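Side-chain contacts in succinate dehydrogenase subunit A (Mycolicibacterium smegmatis, PDB 7D6V), which probably carries FAD and oxidises succinate to fumarate as the flavoprotein subunit of a mycobacterial succinate dehydrogenase that passes electrons towards quinone: residues A[73-78]-A[611-616]; A[122-127]-A[425-430]; A[576-581]-A[623-628]. All coordinates share one frame; numbering follows the deposited sequence.

Contact 1. Residues A[73-78]-A[611-616]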
loop_
_atom_site.group_PDB
_atom_site.type_symbol
_atom_site.label_atom_id
_atom_site.label_comp_id
_atom_site.label_asym_id
_atom_site.label_seq_id
_atom_site.Cartn_x
_atom_site.Cartn_y
_atom_site.Cartn_z
ATOM N N ASP A 73 -4.536 22.076 22.503
ATOM C CA ASP A 73 -3.815 20.810 22.493
ATOM C C ASP A 73 -2.546 20.904 21.660
ATOM O O ASP A 73 -1.495 20.385 22.052
ATOM C CB ASP A 73 -4.717 19.698 21.963
ATOM C CG ASP A 73 -5.792 19.306 22.945
ATOM O OD1 ASP A 73 -5.794 19.838 24.071
ATOM O OD2 ASP A 73 -6.636 18.464 22.596
ATOM N N THR A 74 -2.625 21.555 20.499
ATOM C CA THR A 74 -1.447 21.720 19.655
ATOM C C THR A 74 -0.409 22.610 20.327
ATOM O O THR A 74 0.792 22.323 20.271
ATOM C CB THR A 74 -1.856 22.292 18.298
ATOM O OG1 THR A 74 -2.594 21.305 17.570
ATOM C CG2 THR A 74 -0.639 22.696 17.488
ATOM N N MET A 75 -0.850 23.684 20.982
ATOM C CA MET A 75 0.094 24.583 21.638
ATOM C C MET A 75 0.770 23.908 22.826
ATOM O O MET A 75 1.946 24.162 23.101
ATOM C CB MET A 75 -0.620 25.859 22.076
ATOM C CG MET A 75 -1.049 26.752 20.925
ATOM S SD MET A 75 0.288 27.255 19.830
ATOM C CE MET A 75 1.255 28.285 20.922
ATOM N N ARG A 76 0.038 23.056 23.548
ATOM C CA ARG A 76 0.631 22.295 24.645
ATOM C C ARG A 76 1.668 21.306 24.134
ATOM O O ARG A 76 2.783 21.228 24.659
ATOM C CB ARG A 76 -0.458 21.554 25.410
ATOM C CG ARG A 76 -0.914 22.231 26.663
ATOM C CD ARG A 76 -1.897 21.352 27.401
ATOM N NE ARG A 76 -3.147 21.219 26.662
ATOM C CZ ARG A 76 -4.128 22.114 26.684
ATOM N NH1 ARG A 76 -4.012 23.217 27.407
ATOM N NH2 ARG A 76 -5.226 21.904 25.978
ATOM N N GLY A 77 1.305 20.529 23.121
ATOM C CA GLY A 77 2.195 19.573 22.500
ATOM C C GLY A 77 3.112 20.260 21.516
ATOM O O GLY A 77 2.853 20.268 20.310
ATOM N N GLY A 78 4.178 20.861 22.027
ATOM C CA GLY A 78 4.983 21.793 21.271
ATOM C C GLY A 78 5.522 22.847 22.208
ATOM O O GLY A 78 6.374 23.657 21.833
ATOM N N GLY A 611 -8.241 31.289 28.723
ATOM C CA GLY A 611 -8.823 31.155 30.045
ATOM C C GLY A 611 -8.843 29.694 30.432
ATOM O O GLY A 611 -8.680 29.344 31.603
ATOM N N CYS A 612 -9.068 28.830 29.438
ATOM C CA CYS A 612 -8.603 27.454 29.544
ATOM C C CYS A 612 -7.088 27.404 29.415
ATOM O O CYS A 612 -6.444 26.494 29.952
ATOM C CB CYS A 612 -9.270 26.583 28.482
ATOM S SG CYS A 612 -9.000 24.810 28.690
ATOM N N PHE A 613 -6.509 28.364 28.690
ATOM C CA PHE A 613 -5.141 28.779 28.951
ATOM C C PHE A 613 -5.164 29.614 30.218
ATOM O O PHE A 613 -5.344 30.832 30.154
ATOM C CB PHE A 613 -4.551 29.590 27.795
ATOM C CG PHE A 613 -4.073 28.762 26.638
ATOM C CD1 PHE A 613 -3.887 27.402 26.769
ATOM C CD2 PHE A 613 -3.801 29.356 25.418
ATOM C CE1 PHE A 613 -3.447 26.649 25.702
ATOM C CE2 PHE A 613 -3.363 28.609 24.351
ATOM C CZ PHE A 613 -3.186 27.255 24.491
ATOM N N GLU A 614 -5.020 28.973 31.371
ATOM C CA GLU A 614 -4.978 29.699 32.626
ATOM C C GLU A 614 -3.611 30.343 32.816
ATOM O O GLU A 614 -2.642 30.019 32.128
ATOM C CB GLU A 614 -5.278 28.765 33.797
ATOM C CG GLU A 614 -6.725 28.353 33.909
ATOM C CD GLU A 614 -7.008 27.068 33.170
ATOM O OE1 GLU A 614 -6.039 26.371 32.808
ATOM O OE2 GLU A 614 -8.198 26.759 32.947
ATOM N N LEU A 615 -3.544 31.276 33.766
ATOM C CA LEU A 615 -2.245 31.798 34.172
ATOM C C LEU A 615 -1.383 30.703 34.782
ATOM O O LEU A 615 -0.158 30.717 34.634
ATOM C CB LEU A 615 -2.410 32.951 35.159
ATOM C CG LEU A 615 -2.925 34.272 34.608
ATOM C CD1 LEU A 615 -3.142 35.253 35.742
ATOM C CD2 LEU A 615 -1.934 34.822 33.604
ATOM N N SER A 616 -2.005 29.746 35.470
ATOM C CA SER A 616 -1.243 28.671 36.096
ATOM C C SER A 616 -0.492 27.850 35.058
ATOM O O SER A 616 0.667 27.477 35.271
ATOM C CB SER A 616 -2.174 27.779 36.918
ATOM O OG SER A 616 -3.202 27.231 36.111
#
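Arg76 and Phe613 bring the two backbones nearest, their CA atoms 9.7 Å apart, where the last turn of helix 67-76 faces the loop just before helix 615-618. Side chains bridge this gap. The ring of Phe613 reaches across to the helix and meets Met75 and Arg76 with two adjacent atoms at its far end. Its CZ atom packs on Met75 CB at 3.8 Å, and the two side chains cross at about a right angle. The Met75 chain then bends at chi2 and chi3 and takes its sulfur end elsewhere, and the touching is done mainly by CB. At the neighbouring ring atom, Arg76 NH1 comes to the edge, near the ring plane, 3.9 Å from Phe613 CE1. The guanidinium plane is turned 76° from the ring. Arg76 is steadied within its own helix: NH2 donates to Asp73 OD1 at 2.9 Å, a nearly straight hydrogen bond that is part of a salt bridge. Phe80 meets the Phe613 ring edge-to-face. Asp73 OD2 also pairs with Arg128. This is aromatic packing beside a charged helix end. With the salt bridge from Arg76 NH1 to Glu617, it ties helix 67-76 of the FAD binding domain to helix 615-618 near the C-terminus.

Contact 2. Residues A[122-127]-A[425-430]. With FAD (flavin-adenine dinucleotide), chain D.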
loop_
_atom_site.group_PDB
_atom_site.type_symbol
_atom_site.label_atom_id
_atom_site.label_comp_id
_atom_site.label_asym_id
_atom_site.label_seq_id
_atom_site.Cartn_x
_atom_site.Cartn_y
_atom_site.Cartn_z
ATOM N N GLY A 122 -2.958 10.204 21.869
ATOM C CA GLY A 122 -2.231 10.638 23.045
ATOM C C GLY A 122 -2.491 12.045 23.538
ATOM O O GLY A 122 -3.041 12.227 24.629
ATOM N N GLY A 123 -2.104 13.049 22.760
ATOM C CA GLY A 123 -2.164 14.418 23.224
ATOM C C GLY A 123 -3.443 15.172 22.954
ATOM O O GLY A 123 -3.509 16.370 23.244
ATOM N N HIS A 124 -4.466 14.518 22.415
ATOM C CA HIS A 124 -5.727 15.170 22.091
ATOM C C HIS A 124 -6.727 14.977 23.222
ATOM O O HIS A 124 -6.827 13.892 23.800
ATOM C CB HIS A 124 -6.299 14.623 20.785
ATOM C CG HIS A 124 -5.335 14.663 19.639
ATOM N ND1 HIS A 124 -5.221 15.749 18.800
ATOM C CD2 HIS A 124 -4.442 13.749 19.195
ATOM C CE1 HIS A 124 -4.300 15.502 17.887
ATOM N NE2 HIS A 124 -3.812 14.294 18.104
ATOM N N THR A 125 -7.467 16.043 23.534
ATOM C CA THR A 125 -8.453 15.980 24.609
ATOM C C THR A 125 -9.666 15.143 24.218
ATOM O O THR A 125 -10.250 14.464 25.070
ATOM C CB THR A 125 -8.884 17.394 25.001
ATOM O OG1 THR A 125 -7.735 18.150 25.393
ATOM C CG2 THR A 125 -9.867 17.360 26.158
ATOM N N TYR A 126 -10.045 15.161 22.951
ATOM C CA TYR A 126 -11.243 14.505 22.458
ATOM C C TYR A 126 -10.890 13.653 21.251
ATOM O O TYR A 126 -9.862 13.878 20.606
ATOM C CB TYR A 126 -12.311 15.543 22.081
ATOM C CG TYR A 126 -12.816 16.350 23.253
ATOM C CD1 TYR A 126 -12.720 17.730 23.261
ATOM C CD2 TYR A 126 -13.379 15.729 24.355
ATOM C CE1 TYR A 126 -13.176 18.469 24.325
ATOM C CE2 TYR A 126 -13.837 16.461 25.427
ATOM C CZ TYR A 126 -13.735 17.831 25.406
ATOM O OH TYR A 126 -14.190 18.564 26.472
ATOM N N PRO A 127 -11.711 12.650 20.930
ATOM C CA PRO A 127 -11.451 11.842 19.729
ATOM C C PRO A 127 -11.545 12.693 18.474
ATOM O O PRO A 127 -12.569 13.325 18.205
ATOM C CB PRO A 127 -12.548 10.771 19.778
ATOM C CG PRO A 127 -13.056 10.790 21.172
ATOM C CD PRO A 127 -12.909 12.188 21.649
ATOM N N GLY A 425 0.329 13.405 17.299
ATOM C CA GLY A 425 -0.028 12.413 16.309
ATOM C C GLY A 425 -1.329 12.777 15.630
ATOM O O GLY A 425 -2.307 13.120 16.298
ATOM N N GLY A 426 -1.356 12.710 14.303
ATOM C CA GLY A 426 -2.510 13.087 13.524
ATOM C C GLY A 426 -2.470 14.501 12.992
ATOM O O GLY A 426 -3.183 14.808 12.030
ATOM N N ASN A 427 -1.648 15.367 13.587
ATOM C CA ASN A 427 -1.601 16.760 13.163
ATOM C C ASN A 427 -0.854 16.932 11.852
ATOM O O ASN A 427 -1.128 17.881 11.112
ATOM C CB ASN A 427 -0.955 17.618 14.248
ATOM C CG ASN A 427 -1.966 18.252 15.173
ATOM O OD1 ASN A 427 -3.157 17.964 15.104
ATOM N ND2 ASN A 427 -1.491 19.110 16.062
ATOM N N SER A 428 0.091 16.045 11.546
ATOM C CA SER A 428 0.852 16.191 10.311
ATOM C C SER A 428 -0.015 15.953 9.084
ATOM O O SER A 428 0.085 16.689 8.097
ATOM C CB SER A 428 2.042 15.241 10.309
ATOM O OG SER A 428 2.734 15.324 11.536
ATOM N N LEU A 429 -0.865 14.925 9.123
ATOM C CA LEU A 429 -1.681 14.597 7.960
ATOM C C LEU A 429 -2.657 15.720 7.625
ATOM O O LEU A 429 -2.863 16.038 6.450
ATOM C CB LEU A 429 -2.423 13.283 8.194
ATOM C CG LEU A 429 -1.569 12.015 8.238
ATOM C CD1 LEU A 429 -2.441 10.785 8.395
ATOM C CD2 LEU A 429 -0.721 11.903 6.985
ATOM N N SER A 430 -3.270 16.328 8.640
ATOM C CA SER A 430 -4.172 17.448 8.391
ATOM C C SER A 430 -3.415 18.731 8.064
ATOM O O SER A 430 -3.920 19.571 7.306
ATOM C CB SER A 430 -5.093 17.651 9.596
ATOM O OG SER A 430 -4.351 17.880 10.778
HETATM P PA FAD D . 5.888 13.264 1.344
HETATM O O1A FAD D . 4.572 12.926 0.749
HETATM O O2A FAD D . 6.485 12.357 2.349
HETATM O O5B FAD D . 6.934 13.350 0.141
HETATM C C5B FAD D . 7.365 14.566 -0.444
HETATM C C4B FAD D . 7.437 14.414 -1.954
HETATM O O4B FAD D . 8.471 15.236 -2.485
HETATM C C3B FAD D . 7.755 13.016 -2.424
HETATM O O3B FAD D . 6.895 12.736 -3.518
HETATM C C2B FAD D . 9.167 13.101 -2.943
HETATM O O2B FAD D . 9.425 12.175 -3.991
HETATM C C1B FAD D . 9.218 14.512 -3.448
HETATM N N9A FAD D . 10.603 15.005 -3.514
HETATM C C8A FAD D . 11.472 15.072 -2.507
HETATM N N7A FAD D . 12.647 15.578 -2.923
HETATM C C5A FAD D . 12.533 15.839 -4.228
HETATM C C6A FAD D . 13.394 16.384 -5.289
HETATM N N6A FAD D . 14.655 16.766 -5.038
HETATM N N1A FAD D . 12.879 16.488 -6.520
HETATM C C2A FAD D . 11.626 16.123 -6.801
HETATM N N3A FAD D . 10.794 15.622 -5.891
HETATM C C4A FAD D . 11.182 15.461 -4.612
HETATM N N1 FAD D . 1.948 11.491 10.593
HETATM C C2 FAD D . 0.743 11.394 11.189
HETATM O O2 FAD D . 0.103 12.429 11.395
HETATM N N3 FAD D . 0.204 10.236 11.570
HETATM C C4 FAD D . 0.830 9.080 11.391
HETATM O O4 FAD D . 0.310 8.017 11.752
HETATM C C4X FAD D . 2.155 9.086 10.749
HETATM N N5 FAD D . 2.841 7.952 10.536
HETATM C C5X FAD D . 4.044 7.993 9.944
HETATM C C6 FAD D . 4.738 6.813 9.728
HETATM C C7 FAD D . 5.979 6.845 9.123
HETATM C C7M FAD D . 6.741 5.575 8.887
HETATM C C8 FAD D . 6.564 8.135 8.707
HETATM C C8M FAD D . 7.912 8.170 8.050
HETATM C C9 FAD D . 5.877 9.316 8.916
HETATM C C9A FAD D . 4.637 9.285 9.522
HETATM N N10 FAD D . 3.941 10.477 9.737
HETATM C C10 FAD D . 2.688 10.399 10.350
HETATM C "C1'" FAD D . 4.494 11.760 9.319
HETATM C "C2'" FAD D . 3.796 12.220 8.044
HETATM O "O2'" FAD D . 3.508 11.100 7.211
HETATM C "C3'" FAD D . 4.652 13.168 7.224
HETATM O "O3'" FAD D . 4.844 14.363 7.969
HETATM C "C4'" FAD D . 3.964 13.515 5.914
HETATM O "O4'" FAD D . 3.770 12.336 5.148
HETATM C "C5'" FAD D . 4.767 14.492 5.078
HETATM O "O5'" FAD D . 4.140 14.578 3.807
HETATM P P FAD D . 4.666 15.533 2.645
HETATM O O1P FAD D . 3.568 15.652 1.649
HETATM O O2P FAD D . 5.228 16.776 3.237
HETATM O O3P FAD D . 5.896 14.734 1.984
#
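His124 turns its imidazole towards Gly425 through chi1 -53°, with CG beside the backbone N, and chi2 -89°, which sets the ring across the chain. NE2 thereby meets the carbonyl of Gly425. It donates a hydrogen bond to Gly425 O over 2.6 Å, with an angle of 161° at the hydrogen. The donor lies nearly along the C=O axis, and the oxygen sits close to the ring plane. At the other ring nitrogen, ND1 has a weak hydrogen bond with Arg128. The two bonds, the second weak, probably help to fix the ring's rotation. Asn427 also comes to the ring edge: its OD1 is 3.9 Å from His124 CE1, a packing distance, with ring and amide planes steeply turned. The amide finds its polar partners on helix 67-76, with ND2 hydrogen-bonded to Thr74 and OD1 to His70. Beyond Gly425 the chain turns to the flavin. Gly426 N makes a weak hydrogen bond to FAD O2 over 3.3 Å. Leu429 CG packs 3.8 Å from FAD C2, and Ser428 CB approaches FAD O2 at 3.6 Å. Gly426 is the N-cap residue of helix 427-448, so the helix start faces the pyrimidine carbonyl and may favour negative charge there. His124 thus acts in the second shell: it holds the carbonyl end of the very peptide whose N-H, on Gly426, points to FAD O2. The site is the isoalloxazine end of the FAD pocket, with a helix N-terminus at flavin O2, as in the fumarate reductase and succinate dehydrogenase flavoproteins.

Contact 3. Residues A[576-581]-A[623-628]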
loop_
_atom_site.group_PDB
_atom_site.type_symbol
_atom_site.label_atom_id
_atom_site.label_comp_id
_atom_site.label_asym_id
_atom_site.label_seq_id
_atom_site.Cartn_x
_atom_site.Cartn_y
_atom_site.Cartn_z
ATOM N N TRP A 576 13.716 31.416 26.567
ATOM C CA TRP A 576 14.091 30.647 25.377
ATOM C C TRP A 576 12.924 30.191 24.504
ATOM O O TRP A 576 13.082 29.275 23.692
ATOM C CB TRP A 576 14.907 29.417 25.788
ATOM C CG TRP A 576 16.391 29.515 25.523
ATOM C CD1 TRP A 576 17.388 29.508 26.456
ATOM C CD2 TRP A 576 17.040 29.625 24.249
ATOM N NE1 TRP A 576 18.610 29.611 25.846
ATOM C CE2 TRP A 576 18.425 29.684 24.490
ATOM C CE3 TRP A 576 16.584 29.681 22.930
ATOM C CZ2 TRP A 576 19.357 29.798 23.463
ATOM C CZ3 TRP A 576 17.512 29.794 21.911
ATOM C CH2 TRP A 576 18.881 29.851 22.184
ATOM N N ARG A 577 11.763 30.823 24.641
ATOM C CA ARG A 577 10.554 30.390 23.955
ATOM C C ARG A 577 10.140 31.335 22.848
ATOM O O ARG A 577 9.577 30.890 21.848
ATOM C CB ARG A 577 9.403 30.242 24.958
ATOM C CG ARG A 577 8.228 29.418 24.490
ATOM C CD ARG A 577 6.931 30.029 24.988
ATOM N NE ARG A 577 6.968 31.485 24.929
ATOM C CZ ARG A 577 6.733 32.194 23.831
ATOM N NH1 ARG A 577 6.788 33.515 23.872
ATOM N NH2 ARG A 577 6.443 31.585 22.691
ATOM N N ASN A 578 10.407 32.624 23.009
ATOM C CA ASN A 578 10.316 33.585 21.916
ATOM C C ASN A 578 11.657 33.750 21.206
ATOM O O ASN A 578 12.174 34.852 21.041
ATOM C CB ASN A 578 9.781 34.912 22.444
ATOM C CG ASN A 578 10.639 35.492 23.550
ATOM O OD1 ASN A 578 11.686 34.946 23.895
ATOM N ND2 ASN A 578 10.197 36.612 24.109
ATOM N N THR A 579 12.232 32.626 20.783
ATOM C CA THR A 579 13.461 32.606 20.001
ATOM C C THR A 579 13.396 31.432 19.038
ATOM O O THR A 579 13.125 30.304 19.457
ATOM C CB THR A 579 14.699 32.492 20.898
ATOM O OG1 THR A 579 14.634 33.477 21.935
ATOM C CG2 THR A 579 15.961 32.716 20.088
ATOM N N LEU A 580 13.640 31.697 17.754
ATOM C CA LEU A 580 13.516 30.678 16.719
ATOM C C LEU A 580 14.840 30.139 16.212
ATOM O O LEU A 580 14.882 28.993 15.760
ATOM C CB LEU A 580 12.719 31.213 15.526
ATOM C CG LEU A 580 11.228 31.400 15.775
ATOM C CD1 LEU A 580 10.568 32.044 14.573
ATOM C CD2 LEU A 580 10.584 30.066 16.100
ATOM N N LEU A 581 15.915 30.924 16.271
ATOM C CA LEU A 581 17.260 30.439 15.962
ATOM C C LEU A 581 17.345 29.971 14.499
ATOM O O LEU A 581 17.428 28.786 14.182
ATOM C CB LEU A 581 17.635 29.344 16.970
ATOM C CG LEU A 581 18.993 28.671 16.995
ATOM C CD1 LEU A 581 20.011 29.739 17.304
ATOM C CD2 LEU A 581 19.017 27.596 18.054
ATOM N N THR A 623 7.554 33.981 30.307
ATOM C CA THR A 623 8.025 34.972 31.252
ATOM C C THR A 623 6.853 35.843 31.692
ATOM O O THR A 623 5.805 35.859 31.042
ATOM C CB THR A 623 9.120 35.832 30.622
ATOM O OG1 THR A 623 8.574 36.579 29.530
ATOM C CG2 THR A 623 10.255 34.965 30.110
ATOM N N PRO A 624 6.993 36.584 32.798
ATOM C CA PRO A 624 5.899 37.478 33.209
ATOM C C PRO A 624 5.707 38.623 32.228
ATOM O O PRO A 624 5.735 39.801 32.599
ATOM C CB PRO A 624 6.349 37.983 34.586
ATOM C CG PRO A 624 7.809 37.706 34.647
ATOM C CD PRO A 624 8.028 36.475 33.838
ATOM N N GLU A 625 5.509 38.267 30.960
ATOM C CA GLU A 625 5.342 39.212 29.870
ATOM C C GLU A 625 3.898 39.354 29.418
ATOM O O GLU A 625 3.621 40.205 28.567
ATOM C CB GLU A 625 6.194 38.780 28.673
ATOM C CG GLU A 625 5.595 37.617 27.890
ATOM C CD GLU A 625 6.596 36.954 26.965
ATOM O OE1 GLU A 625 7.776 37.355 26.978
ATOM O OE2 GLU A 625 6.205 36.027 26.226
ATOM N N GLU A 626 2.981 38.536 29.943
ATOM C CA GLU A 626 1.599 38.589 29.491
ATOM C C GLU A 626 0.966 39.940 29.798
ATOM O O GLU A 626 0.680 40.721 28.885
ATOM C CB GLU A 626 0.762 37.492 30.154
ATOM C CG GLU A 626 1.139 36.066 29.801
ATOM C CD GLU A 626 2.023 35.426 30.844
ATOM O OE1 GLU A 626 2.315 36.083 31.863
ATOM O OE2 GLU A 626 2.402 34.255 30.660
ATOM N N LEU A 627 0.743 40.216 31.082
ATOM C CA LEU A 627 0.181 41.468 31.584
ATOM C C LEU A 627 -1.164 41.814 30.950
ATOM O O LEU A 627 -1.700 42.900 31.201
ATOM C CB LEU A 627 1.160 42.631 31.392
ATOM C CG LEU A 627 2.568 42.425 31.952
ATOM C CD1 LEU A 627 3.514 43.503 31.442
ATOM C CD2 LEU A 627 2.551 42.399 33.475
ATOM N N ALA A 628 -1.728 40.922 30.132
ATOM C CA ALA A 628 -2.949 41.214 29.394
ATOM C C ALA A 628 -3.858 39.994 29.297
ATOM O O ALA A 628 -4.571 39.830 28.301
ATOM C CB ALA A 628 -2.625 41.735 27.992
#
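Two loops of the C-terminal part of the chain meet here through Arg577 and Glu625. Segment 576-581 is the loop leading into strand 582-585, in the C-terminal region shared with fumarate reductase flavoproteins. Segment 623-628 lies in the tail that follows helix 615-618. The backbones stay well apart, with Arg577 CA and Thr623 CA the nearest pair at 9.0 Å. The contact is therefore made by long side chains. Arg577 NH1 reaches Glu625 OE2 over 3.5 Å, a salt bridge whose hydrogen bond is weak and bent to 141°. The carboxylate oxygen comes to the edge of the guanidinium, near its plane. The two flat groups stand 86° apart, so the carboxylate presents a single oxygen and not a paired, two-pronged face. The Arg577 chain starts with CG opposite the backbone N and then bends at chi2 and chi3 to bring its end round. Glu625 takes the less common start, with CG between the backbone N and the carbonyl carbon, chi1 77°. Past CG its chain runs extended towards the first loop. Its other oxygen, OE1, lies 3.8 Å from Asn578 ND2. That is proximity across the gap, with the amide and carboxylate planes moderately inclined and the side chains running past each other in opposite directions. The strongest polar partner of Arg577 lies outside these loops: NH2 is hydrogen-bonded to the carbonyl O of Phe80. Tyr622 adds a cation-pi contact. Arg577 is buried, so these partners probably help to keep its charge in place. Glu625 is partly exposed, and its weak bond is consistent with a modest electrostatic attraction between tail and loop more than a precisely shaped fit.

Contacts 1 and 2 are buried, while contact 3 is partly buried, with its carboxylate partner towards the surface. Contacts 1 and 2 share helix 67-76: a probable hydrogen bond joins Asp73 OD2 and Thr125 N (2.7 Å), and Thr74 provides a second link, to the start of helix 427-448. Their centres are about 15 Å apart. Contacts 1 and 3 do not touch, yet both draw the C-terminal region in, and Phe80 serves both, through its ring in one and its carbonyl in the other. Chemistry follows place. Aromatic packing marks contact 1, a side-chain-to-backbone hydrogen bond next to the flavin marks contact 2, and a weak salt bridge marks contact 3, farthest from the chain centre.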